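Local coordinates for protein ACDH-11, isoform b (Caenorhabditis elegans, PDB 4Y9J) that belongs to the acyl-CoA dehydrogenase family of flavoproteins and binds flavin-adenine dinucleotide together with the ligand UCC, in an assembly of four protein chains, at residues V142-A147 and K281-A286; K221-A226 and R273-L278; Q346-S349 and L353-T356. All blocks are in the same frame, centred on the assembly; numbering follows the deposited sequence.

Contacts 1 and 2 are neighbours, their centres 10 Å apart, and contact 2 is nested inside the chain loop that contact 1 closes. They touch directly: Lys277 NZ lies 2.7 Å from Thr285 OG1, and Lys275 N lies 2.8 Å from Thr285 O. Contact 1 borders the acyl tail of UCC, while contact 2 holds the flavin ring of the FAD in chain E. Contact 3 is remote, about 36 and 41 Å from their centres, yet it serves the same kind of site: it grips the ribose beside the adenine of a second FAD. Each FAD spans two subunits, meeting Ser225 of one and Gln348 of the other.

Contact 1. Residues V142-A147 and K281-A286; sequences VSCPMA and KQLPTA. With UCC (S-{(3S,5R,9R)-1-[(2R,3S,4R,5R)-5-(6-amino-9H-purin-9-yl)-4-hydroxy-3-(phosphonooxy)tetrahydrofuran-2-yl]-3,5,9-trihydroxy-8,8-dimethyl-3,5-dioxido-10,14-dioxo-2,4,6-trioxa-11,15-diaza-3lambda~5~,5lambda~5~-diphosphaheptadecan-17-yl} undecanethioate), chain F.
Lys277 NZ is hydrogen-bonded to both Leu283 O and Thr285 OG1, two residues apart on 281-286, while the side chain of Leu283 turns to Cys144 and Pro145. The contact itself is wholly apolar, with 101 Å² buried and no hydrogen bond between 142-147 and 281-286. Leu283 carries most of it, meeting Cys144 and, more loosely, Pro145. The sulfur of Cys144 stands opposite the backbone N (chi1 162°) and reaches both branch ends of Leu283, with SG 3.7 Å from CD2 and 3.9 Å from CD1. Leu283 CD1 also lies 4.1 Å from Pro145 CD, the two side chains running past each other in opposite directions. In the three-domain acyl-CoA dehydrogenase fold, this is where the first turn of helix 143-158, from the N-terminal helical domain, rests on the middle beta domain. Helix 96-107 adds Trp98, which packs on Leu283. The same turn of helix 143-158 lines the pocket of UCC, along its undecanoyl tail. Ala147 CB comes within 3.5 Å of UCC CA8, and Ser143 OG within 3.6 Å of UCC C10 near the tail's end. Cys144 SG, the same atom that meets Leu283, touches the tail too, 3.8 Å from UCC CA4.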
# COMPACT_ATOMS: atom_id res chain seq x y z
N VAL B 142 21.37 9.48 0.38
CA VAL B 142 22.26 9.82 -0.72
C VAL B 142 23.74 9.82 -0.28
O VAL B 142 24.61 9.60 -1.13
CB VAL B 142 21.76 11.07 -1.48
CG1 VAL B 142 22.80 11.49 -2.56
CG2 VAL B 142 20.46 10.70 -2.18
N SER B 143 23.97 9.91 1.03
CA SER B 143 25.24 9.64 1.59
C SER B 143 25.85 8.34 1.16
O SER B 143 27.06 8.24 1.12
CB SER B 143 25.11 9.66 3.13
OG SER B 143 23.95 8.87 3.49
N CYS B 144 25.06 7.28 0.94
CA CYS B 144 25.62 6.00 0.55
C CYS B 144 26.26 5.99 -0.84
O CYS B 144 27.47 5.74 -0.96
CB CYS B 144 24.58 4.90 0.76
SG CYS B 144 24.87 3.39 -0.11
N PRO B 145 25.54 6.39 -1.89
CA PRO B 145 26.24 6.50 -3.15
C PRO B 145 27.35 7.55 -3.13
O PRO B 145 28.31 7.37 -3.86
CB PRO B 145 25.15 6.84 -4.15
CG PRO B 145 24.00 7.29 -3.32
CD PRO B 145 24.08 6.52 -2.06
N MET B 146 27.26 8.62 -2.31
CA MET B 146 28.40 9.55 -2.27
C MET B 146 29.66 8.83 -1.72
O MET B 146 30.77 9.05 -2.23
CB MET B 146 28.09 10.81 -1.46
CG MET B 146 27.04 11.71 -2.06
SD MET B 146 27.59 12.29 -3.70
CE MET B 146 26.47 11.59 -4.84
N ALA B 147 29.49 7.98 -0.72
CA ALA B 147 30.62 7.22 -0.17
C ALA B 147 31.29 6.35 -1.22
O ALA B 147 32.51 6.35 -1.35
CB ALA B 147 30.23 6.37 0.99
N LYS B 281 15.66 2.94 3.97
CA LYS B 281 14.56 2.63 3.09
C LYS B 281 14.52 3.55 1.81
O LYS B 281 13.95 3.16 0.81
CB LYS B 281 13.17 2.73 3.85
CG LYS B 281 12.97 1.69 4.93
CD LYS B 281 11.52 1.76 5.51
CE LYS B 281 11.20 0.63 6.47
NZ LYS B 281 11.14 -0.63 5.71
N GLN B 282 15.11 4.72 1.92
CA GLN B 282 15.25 5.66 0.84
C GLN B 282 16.08 5.10 -0.30
O GLN B 282 15.86 5.45 -1.48
CB GLN B 282 15.92 6.99 1.30
CG GLN B 282 15.47 7.58 2.63
CD GLN B 282 16.23 7.01 3.84
OE1 GLN B 282 16.75 5.91 3.83
NE2 GLN B 282 16.27 7.78 4.85
N LEU B 283 17.06 4.28 0.07
CA LEU B 283 18.11 3.78 -0.83
C LEU B 283 17.66 2.51 -1.58
O LEU B 283 17.24 1.55 -0.95
CB LEU B 283 19.33 3.49 0.06
CG LEU B 283 20.46 2.73 -0.56
CD1 LEU B 283 21.23 3.64 -1.48
CD2 LEU B 283 21.41 2.31 0.56
N PRO B 284 17.82 2.46 -2.91
CA PRO B 284 17.42 1.19 -3.51
C PRO B 284 18.52 0.15 -3.37
O PRO B 284 19.63 0.40 -3.86
CB PRO B 284 17.23 1.53 -4.96
CG PRO B 284 17.90 2.84 -5.14
CD PRO B 284 17.97 3.53 -3.88
N THR B 285 18.28 -0.90 -2.65
CA THR B 285 19.27 -1.97 -2.51
C THR B 285 18.65 -3.20 -3.10
O THR B 285 17.59 -3.67 -2.68
CB THR B 285 19.68 -2.17 -1.02
OG1 THR B 285 20.22 -0.97 -0.46
CG2 THR B 285 20.62 -3.35 -0.85
N ALA B 286 19.33 -3.80 -4.09
CA ALA B 286 18.81 -4.95 -4.81
C ALA B 286 19.64 -6.17 -4.65
O ALA B 286 20.83 -6.13 -4.25
CB ALA B 286 18.75 -4.58 -6.32
OA1 UCC F . 28.64 -2.80 2.75
CA1 UCC F . 28.89 -2.29 1.59
CA2 UCC F . 28.25 -1.07 0.92
CA3 UCC F . 27.47 -0.09 1.74
CA4 UCC F . 27.77 1.39 1.33
CA5 UCC F . 28.53 2.09 2.46
CA6 UCC F . 28.02 3.47 2.69
CA7 UCC F . 28.77 4.17 3.81
CA8 UCC F . 28.16 5.51 3.63
CA9 UCC F . 27.68 6.25 4.75
C10 UCC F . 26.23 6.45 4.76
C11 UCC F . 25.83 5.71 6.03
S UCC F . 29.98 -2.90 0.48
CP1 UCC F . 30.74 -4.42 1.18
CP2 UCC F . 31.53 -4.22 2.44
NP1 UCC F . 32.34 -5.41 2.78
CP3 UCC F . 33.29 -5.24 3.70
OP1 UCC F . 33.46 -4.22 4.36
CP4 UCC F . 34.27 -6.39 3.88
CP5 UCC F . 34.34 -6.76 5.37
NP2 UCC F . 35.44 -7.72 5.42
CP6 UCC F . 36.73 -7.40 5.49
OP2 UCC F . 37.13 -6.25 5.63
CP8 UCC F . 37.68 -8.58 5.51
OP3 UCC F . 38.68 -8.35 6.55
CPB UCC F . 38.53 -8.78 4.28
CP7 UCC F . 39.19 -7.56 3.62
CP9 UCC F . 37.40 -8.86 3.17
CPA UCC F . 39.01 -10.23 4.07
O7 UCC F . 39.76 -10.31 2.83
P2 UCC F . 40.80 -11.53 2.60
O21 UCC F . 41.41 -11.44 1.21
O22 UCC F . 40.12 -12.79 3.16
O6 UCC F . 41.90 -11.15 3.74
P1 UCC F . 43.43 -10.77 3.55
O11 UCC F . 44.25 -11.87 2.89
O12 UCC F . 43.81 -10.30 4.92
O5' UCC F . 43.28 -9.46 2.53
C5' UCC F . 43.89 -9.49 1.21
C4' UCC F . 44.79 -8.27 0.97
C3' UCC F . 45.93 -8.21 1.98
O3' UCC F . 46.99 -7.60 1.28
P3 UCC F . 48.34 -8.35 0.96
O33 UCC F . 49.08 -7.34 0.13
O32 UCC F . 47.93 -9.50 0.07
O31 UCC F . 48.92 -8.70 2.36
C2' UCC F . 45.47 -7.28 3.09
O2' UCC F . 46.49 -6.50 3.70
O4' UCC F . 44.03 -7.06 1.16
C1' UCC F . 44.61 -6.34 2.24
N9 UCC F . 43.57 -5.59 2.96
C4 UCC F . 43.67 -4.28 3.18
N3 UCC F . 44.54 -3.31 2.83
C8 UCC F . 42.46 -6.10 3.55
N7 UCC F . 41.79 -5.09 4.13
C5 UCC F . 42.47 -3.94 3.94
C6 UCC F . 42.27 -2.50 4.25
N6 UCC F . 41.18 -2.12 4.95
N1 UCC F . 43.26 -1.62 3.88
C2 UCC F . 44.35 -2.03 3.20

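Contact 2. Residues K221-A226 and R273-L278; sequences KWFSSA and RLKNKL. With FAD (flavin-adenine dinucleotide), chain E.
The backbones of 221-226 and 273-278 come closest at Phe223 and Lys275, whose CA atoms are 8.0 Å apart, and strand 285-298 pairs antiparallel with both of the strands to which they belong. This is the middle beta domain of the acyl-CoA dehydrogenase fold, at the corner where the chain turns at Trp222 and runs on to the flavin. Lys275 bridges the gap. Its chain bends at chi2 (-64°) and crosses both aromatic side chains at about a right angle. The ammonium sits over one face of Trp222, with NZ 3.5 Å from the centroid of the six-membered ring and 5° off its normal, a cation-pi contact. CE of the same lysine stands 3.8 Å from the Phe223 ring centroid, 7° off the normal, as a CH-pi contact, and NZ adds a longer cation-pi approach to that face. A weak hydrogen bond joins NZ to Trp222 O at 2.9 Å. The main charge partner is Glu287, whose carboxylate also takes a salt bridge from Arg273. The salt bridge and the weak hydrogen bond fix the ammonium over the two ring faces; Phe223 in turn lies against the isoalloxazine, where Phe223 CD2 is 3.4 Å from FAD C9A in an oblique approach. Met427 of a neighbouring subunit packs on Phe223 as well. Further along the strand, Ser225 N donates to FAD O4 at 2.7 Å, and Ser225 OG donates to N5 at 2.7 Å. At the dimethylbenzene end, Lys277 CD touches the methyl carbon C7M at 3.5 Å.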
# COMPACT_ATOMS: atom_id res chain seq x y z
N LYS B 221 24.83 -11.14 -6.85
CA LYS B 221 25.24 -10.14 -5.88
C LYS B 221 24.09 -9.97 -4.89
O LYS B 221 22.97 -9.61 -5.24
CB LYS B 221 25.61 -8.86 -6.58
CG LYS B 221 26.77 -9.05 -7.52
CD LYS B 221 28.06 -9.50 -6.78
CE LYS B 221 29.18 -9.81 -7.73
NZ LYS B 221 30.45 -9.99 -6.98
N TRP B 222 24.36 -10.25 -3.63
CA TRP B 222 23.31 -10.42 -2.61
C TRP B 222 22.84 -9.12 -2.01
O TRP B 222 21.70 -9.08 -1.57
CB TRP B 222 23.85 -11.38 -1.54
CG TRP B 222 23.00 -11.72 -0.37
CD1 TRP B 222 23.46 -11.77 0.93
CD2 TRP B 222 21.69 -12.28 -0.36
NE1 TRP B 222 22.46 -12.19 1.77
CE2 TRP B 222 21.37 -12.55 1.00
CE3 TRP B 222 20.76 -12.63 -1.36
CZ2 TRP B 222 20.14 -13.09 1.37
CZ3 TRP B 222 19.53 -13.15 -0.98
CH2 TRP B 222 19.22 -13.36 0.38
N PHE B 223 23.72 -8.12 -1.92
CA PHE B 223 23.36 -6.76 -1.53
C PHE B 223 24.05 -5.84 -2.52
O PHE B 223 25.29 -5.80 -2.53
CB PHE B 223 23.84 -6.30 -0.14
CG PHE B 223 23.06 -6.89 1.03
CD1 PHE B 223 23.18 -8.25 1.36
CD2 PHE B 223 22.13 -6.13 1.73
CE1 PHE B 223 22.41 -8.78 2.44
CE2 PHE B 223 21.37 -6.68 2.77
CZ PHE B 223 21.52 -7.99 3.10
N SER B 224 23.25 -5.07 -3.28
CA SER B 224 23.81 -4.05 -4.21
C SER B 224 23.05 -2.76 -4.05
O SER B 224 21.95 -2.60 -4.60
CB SER B 224 23.65 -4.56 -5.65
OG SER B 224 24.43 -5.68 -5.85
N SER B 225 23.58 -1.87 -3.24
CA SER B 225 22.99 -0.59 -2.98
C SER B 225 23.23 0.44 -4.09
O SER B 225 24.22 0.39 -4.79
CB SER B 225 23.50 -0.06 -1.64
OG SER B 225 22.99 -0.81 -0.57
N ALA B 226 22.26 1.35 -4.25
CA ALA B 226 22.30 2.43 -5.25
C ALA B 226 22.41 1.86 -6.63
O ALA B 226 23.30 2.23 -7.42
CB ALA B 226 23.43 3.40 -4.96
N ARG B 273 15.10 -8.67 -6.71
CA ARG B 273 14.21 -7.96 -5.82
C ARG B 273 14.89 -6.80 -5.16
O ARG B 273 16.11 -6.72 -5.19
CB ARG B 273 13.65 -8.92 -4.71
CG ARG B 273 14.78 -9.38 -3.83
CD ARG B 273 14.45 -10.60 -3.01
NE ARG B 273 13.61 -10.22 -1.97
CZ ARG B 273 13.98 -10.10 -0.69
NH1 ARG B 273 15.17 -10.36 -0.30
NH2 ARG B 273 13.06 -9.76 0.20
N LEU B 274 14.12 -5.87 -4.61
CA LEU B 274 14.64 -4.90 -3.70
C LEU B 274 14.58 -5.47 -2.28
O LEU B 274 13.59 -6.18 -1.95
CB LEU B 274 13.95 -3.56 -3.74
CG LEU B 274 14.02 -2.87 -5.10
CD1 LEU B 274 13.25 -1.54 -5.02
CD2 LEU B 274 15.43 -2.74 -5.60
N LYS B 275 15.61 -5.19 -1.48
CA LYS B 275 15.55 -5.54 -0.06
C LYS B 275 14.46 -4.75 0.67
O LYS B 275 14.12 -3.59 0.36
CB LYS B 275 16.88 -5.28 0.64
CG LYS B 275 18.09 -6.00 0.09
CD LYS B 275 17.96 -7.53 0.24
CE LYS B 275 19.28 -8.11 -0.14
NZ LYS B 275 19.32 -9.57 -0.01
N ASN B 276 13.87 -5.41 1.68
CA ASN B 276 12.96 -4.78 2.63
C ASN B 276 13.66 -4.54 3.96
O ASN B 276 13.90 -5.49 4.71
CB ASN B 276 11.75 -5.72 2.78
CG ASN B 276 10.73 -5.22 3.78
OD1 ASN B 276 10.80 -4.13 4.35
ND2 ASN B 276 9.77 -6.10 4.06
N LYS B 277 14.08 -3.29 4.21
CA LYS B 277 15.16 -3.00 5.16
C LYS B 277 14.63 -2.28 6.37
O LYS B 277 13.65 -1.49 6.27
CB LYS B 277 16.22 -2.13 4.51
CG LYS B 277 16.83 -2.78 3.26
CD LYS B 277 17.96 -1.98 2.64
CE LYS B 277 17.35 -0.91 1.72
NZ LYS B 277 18.38 0.06 1.25
N LEU B 278 15.25 -2.54 7.51
CA LEU B 278 14.93 -1.77 8.73
C LEU B 278 14.96 -0.27 8.55
O LEU B 278 14.03 0.49 8.97
CB LEU B 278 15.87 -2.17 9.90
CG LEU B 278 15.82 -1.34 11.18
CD1 LEU B 278 14.41 -1.27 11.78
CD2 LEU B 278 16.86 -1.88 12.18
PA FAD E . 28.22 -12.29 8.20
O1A FAD E . 29.73 -12.18 7.98
O2A FAD E . 27.53 -13.59 7.75
O5B FAD E . 27.89 -12.25 9.78
C5B FAD E . 28.33 -11.13 10.54
C4B FAD E . 28.59 -11.62 11.94
O4B FAD E . 29.62 -12.63 11.80
C3B FAD E . 29.06 -10.56 12.88
O3B FAD E . 28.89 -10.96 14.29
C2B FAD E . 30.55 -10.67 12.63
O2B FAD E . 31.32 -10.09 13.70
C1B FAD E . 30.73 -12.21 12.56
N9A FAD E . 32.02 -12.59 11.95
C8A FAD E . 32.33 -12.59 10.62
N7A FAD E . 33.64 -12.94 10.45
C5A FAD E . 34.16 -13.21 11.69
C6A FAD E . 35.46 -13.63 12.21
N6A FAD E . 36.49 -13.88 11.35
N1A FAD E . 35.57 -13.76 13.55
C2A FAD E . 34.56 -13.50 14.39
N3A FAD E . 33.34 -13.12 13.99
C4A FAD E . 33.10 -12.96 12.67
N1 FAD E . 27.44 -5.14 0.41
C2 FAD E . 27.89 -4.80 -0.84
O2 FAD E . 28.91 -5.41 -1.26
N3 FAD E . 27.41 -3.83 -1.54
C4 FAD E . 26.39 -3.08 -1.22
O4 FAD E . 25.97 -2.21 -1.95
C4X FAD E . 25.80 -3.39 0.13
N5 FAD E . 24.62 -2.72 0.49
C5X FAD E . 24.15 -3.12 1.77
C6 FAD E . 22.99 -2.42 2.20
C7 FAD E . 22.46 -2.73 3.50
C7M FAD E . 21.27 -1.92 3.91
C8 FAD E . 23.07 -3.79 4.27
C8M FAD E . 22.49 -4.15 5.65
C9 FAD E . 24.20 -4.48 3.86
C9A FAD E . 24.76 -4.18 2.57
N10 FAD E . 25.84 -4.89 2.13
C10 FAD E . 26.36 -4.51 0.86
C1' FAD E . 26.38 -5.98 2.85
C2' FAD E . 27.29 -5.75 4.06
O2' FAD E . 28.60 -5.36 3.69
C3' FAD E . 27.34 -7.04 4.87
O3' FAD E . 26.03 -7.21 5.36
C4' FAD E . 28.37 -6.95 5.98
O4' FAD E . 29.69 -6.79 5.47
C5' FAD E . 28.28 -8.18 6.90
O5' FAD E . 28.52 -9.41 6.11
P FAD E . 27.31 -10.55 6.11
O1P FAD E . 26.03 -9.85 5.86
O2P FAD E . 27.77 -11.68 5.23
O3P FAD E . 27.35 -11.07 7.67

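Contact 3. Residues Q346-S349 and L353-T356; sequences QTQS and LHTT. With FAD (flavin-adenine dinucleotide), chain C.
Two first torsions turn Gln348 and His354 toward each other: Gln348 CG lies opposite its own carbonyl carbon (chi1 -64°), with the chain extended beyond it, while the imidazole of His354 points away from its backbone N (chi1 -156°). Gln348 CB consequently stands over one face of the ring, 3.9 Å from its centroid, as a CH-pi contact displaced toward the rim. The amide then carries on obliquely past the imidazole, its plane tilted from that of the ring. His354 CB also rests 3.6 Å from Gln348 O. At the tip of the Gln348 side chain, NE2 donates to the ribose oxygen O4B of FAD at 2.9 Å, a bent bond with an angle of 136° at the hydrogen, and it donates to Cys420 O too. Two acceptors thus fix the amide's rotation. The ribose hydroxyl oxygen O3B meets the edge of the His354 ring, so the two side chains together border the ribose of the adenosine half. One residue further on, a water donates to Ser349 O at 2.7 Å and to Thr355 OG1 at 2.8 Å, linking the 3-10 turn to the helix, and Thr355 CG2 packs 3.7 Å from Ser349 O. The turn follows strand 346-347, which pairs antiparallel with 342-343. Ser338 of helix 304-338 packs on Gln348, Ser349 and His354, and Phe588 of a neighbouring subunit covers Ser349 and Thr355 where helix 352-383 begins.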
# COMPACT_ATOMS: atom_id res chain seq x y z
N GLN B 346 8.29 23.09 34.39
CA GLN B 346 9.29 23.83 33.58
C GLN B 346 9.89 23.05 32.41
O GLN B 346 9.64 21.84 32.27
CB GLN B 346 10.39 24.43 34.45
CG GLN B 346 11.24 23.40 35.14
CD GLN B 346 11.91 24.02 36.33
OE1 GLN B 346 11.78 25.22 36.56
NE2 GLN B 346 12.62 23.20 37.11
N THR B 347 10.65 23.77 31.56
CA THR B 347 11.13 23.19 30.33
C THR B 347 12.14 22.11 30.71
O THR B 347 12.85 22.22 31.73
CB THR B 347 11.73 24.22 29.35
OG1 THR B 347 12.78 24.96 29.98
CG2 THR B 347 10.67 25.21 28.88
N GLN B 348 12.14 21.04 29.94
CA GLN B 348 13.14 19.96 30.18
C GLN B 348 14.54 20.49 30.44
O GLN B 348 15.27 19.95 31.23
CB GLN B 348 13.25 19.00 29.03
CG GLN B 348 12.01 18.21 28.74
CD GLN B 348 12.13 17.42 27.43
OE1 GLN B 348 12.77 17.85 26.47
NE2 GLN B 348 11.47 16.27 27.40
N SER B 349 14.90 21.53 29.71
CA SER B 349 16.24 22.07 29.80
C SER B 349 16.64 22.52 31.20
O SER B 349 17.83 22.65 31.46
CB SER B 349 16.34 23.25 28.81
OG SER B 349 15.59 24.36 29.25
N LEU B 353 18.75 16.36 35.77
CA LEU B 353 18.86 14.99 35.26
C LEU B 353 18.82 14.93 33.74
O LEU B 353 19.49 14.10 33.11
CB LEU B 353 17.75 14.11 35.86
CG LEU B 353 17.71 12.63 35.47
CD1 LEU B 353 18.98 11.85 35.77
CD2 LEU B 353 16.52 12.07 36.23
N HIS B 354 18.04 15.82 33.11
CA HIS B 354 17.96 15.87 31.68
C HIS B 354 19.30 16.36 31.09
O HIS B 354 19.79 15.80 30.12
CB HIS B 354 16.82 16.74 31.18
CG HIS B 354 16.35 16.36 29.78
ND1 HIS B 354 16.54 17.17 28.67
CD2 HIS B 354 15.59 15.34 29.37
CE1 HIS B 354 15.98 16.60 27.62
NE2 HIS B 354 15.41 15.48 28.01
N THR B 355 19.88 17.38 31.70
CA THR B 355 21.18 17.90 31.21
C THR B 355 22.37 16.96 31.55
O THR B 355 23.32 16.86 30.78
CB THR B 355 21.41 19.39 31.56
OG1 THR B 355 21.04 19.70 32.90
CG2 THR B 355 20.56 20.24 30.66
N THR B 356 22.26 16.20 32.64
CA THR B 356 23.27 15.18 32.89
C THR B 356 23.28 14.14 31.80
O THR B 356 24.36 13.76 31.35
CB THR B 356 23.04 14.48 34.24
OG1 THR B 356 23.44 15.39 35.24
CG2 THR B 356 23.85 13.17 34.38
PA FAD C . 7.35 13.71 27.94
O1A FAD C . 7.11 13.70 29.48
O2A FAD C . 6.91 14.97 27.18
O5B FAD C . 8.94 13.62 27.54
C5B FAD C . 9.73 12.62 28.13
C4B FAD C . 11.09 13.24 28.31
O4B FAD C . 10.87 14.23 29.34
C3B FAD C . 12.06 12.18 28.81
O3B FAD C . 13.45 12.51 28.54
C2B FAD C . 11.78 12.21 30.31
O2B FAD C . 12.89 11.81 31.08
C1B FAD C . 11.64 13.72 30.47
N9A FAD C . 11.04 14.05 31.78
C8A FAD C . 9.70 14.06 32.06
N7A FAD C . 9.54 14.46 33.39
C5A FAD C . 10.81 14.72 33.91
C6A FAD C . 11.38 15.18 35.20
N6A FAD C . 10.48 15.42 36.17
N1A FAD C . 12.72 15.33 35.32
C2A FAD C . 13.60 15.08 34.34
N3A FAD C . 13.15 14.66 33.13
C4A FAD C . 11.82 14.45 32.86
N1 FAD C . -0.23 6.22 27.48
C2 FAD C . -1.42 5.86 27.98
O2 FAD C . -1.83 6.48 28.96
N3 FAD C . -2.11 4.83 27.52
C4 FAD C . -1.74 4.12 26.46
O4 FAD C . -2.41 3.20 25.98
C4X FAD C . -0.44 4.46 25.82
N5 FAD C . 0.03 3.84 24.69
C5X FAD C . 1.26 4.14 24.16
C6 FAD C . 1.77 3.49 23.03
C7 FAD C . 3.04 3.86 22.52
C7M FAD C . 3.59 3.14 21.36
C8 FAD C . 3.80 4.93 23.17
C8M FAD C . 5.17 5.35 22.63
C9 FAD C . 3.30 5.59 24.28
C9A FAD C . 2.05 5.24 24.80
N10 FAD C . 1.52 5.91 25.86
C10 FAD C . 0.29 5.57 26.42
C1' FAD C . 2.26 7.05 26.39
C2' FAD C . 3.44 6.87 27.30
O2' FAD C . 3.04 6.38 28.60
C3' FAD C . 4.12 8.25 27.25
O3' FAD C . 4.81 8.44 26.01
C4' FAD C . 5.17 8.25 28.32
O4' FAD C . 4.46 8.23 29.58
C5' FAD C . 6.08 9.47 28.11
O5' FAD C . 5.29 10.65 28.26
P FAD C . 5.29 11.78 27.06
O1P FAD C . 5.09 11.07 25.74
O2P FAD C . 4.27 12.84 27.48
O3P FAD C . 6.81 12.32 27.19
O HOH W 1 19.29 21.78 33.51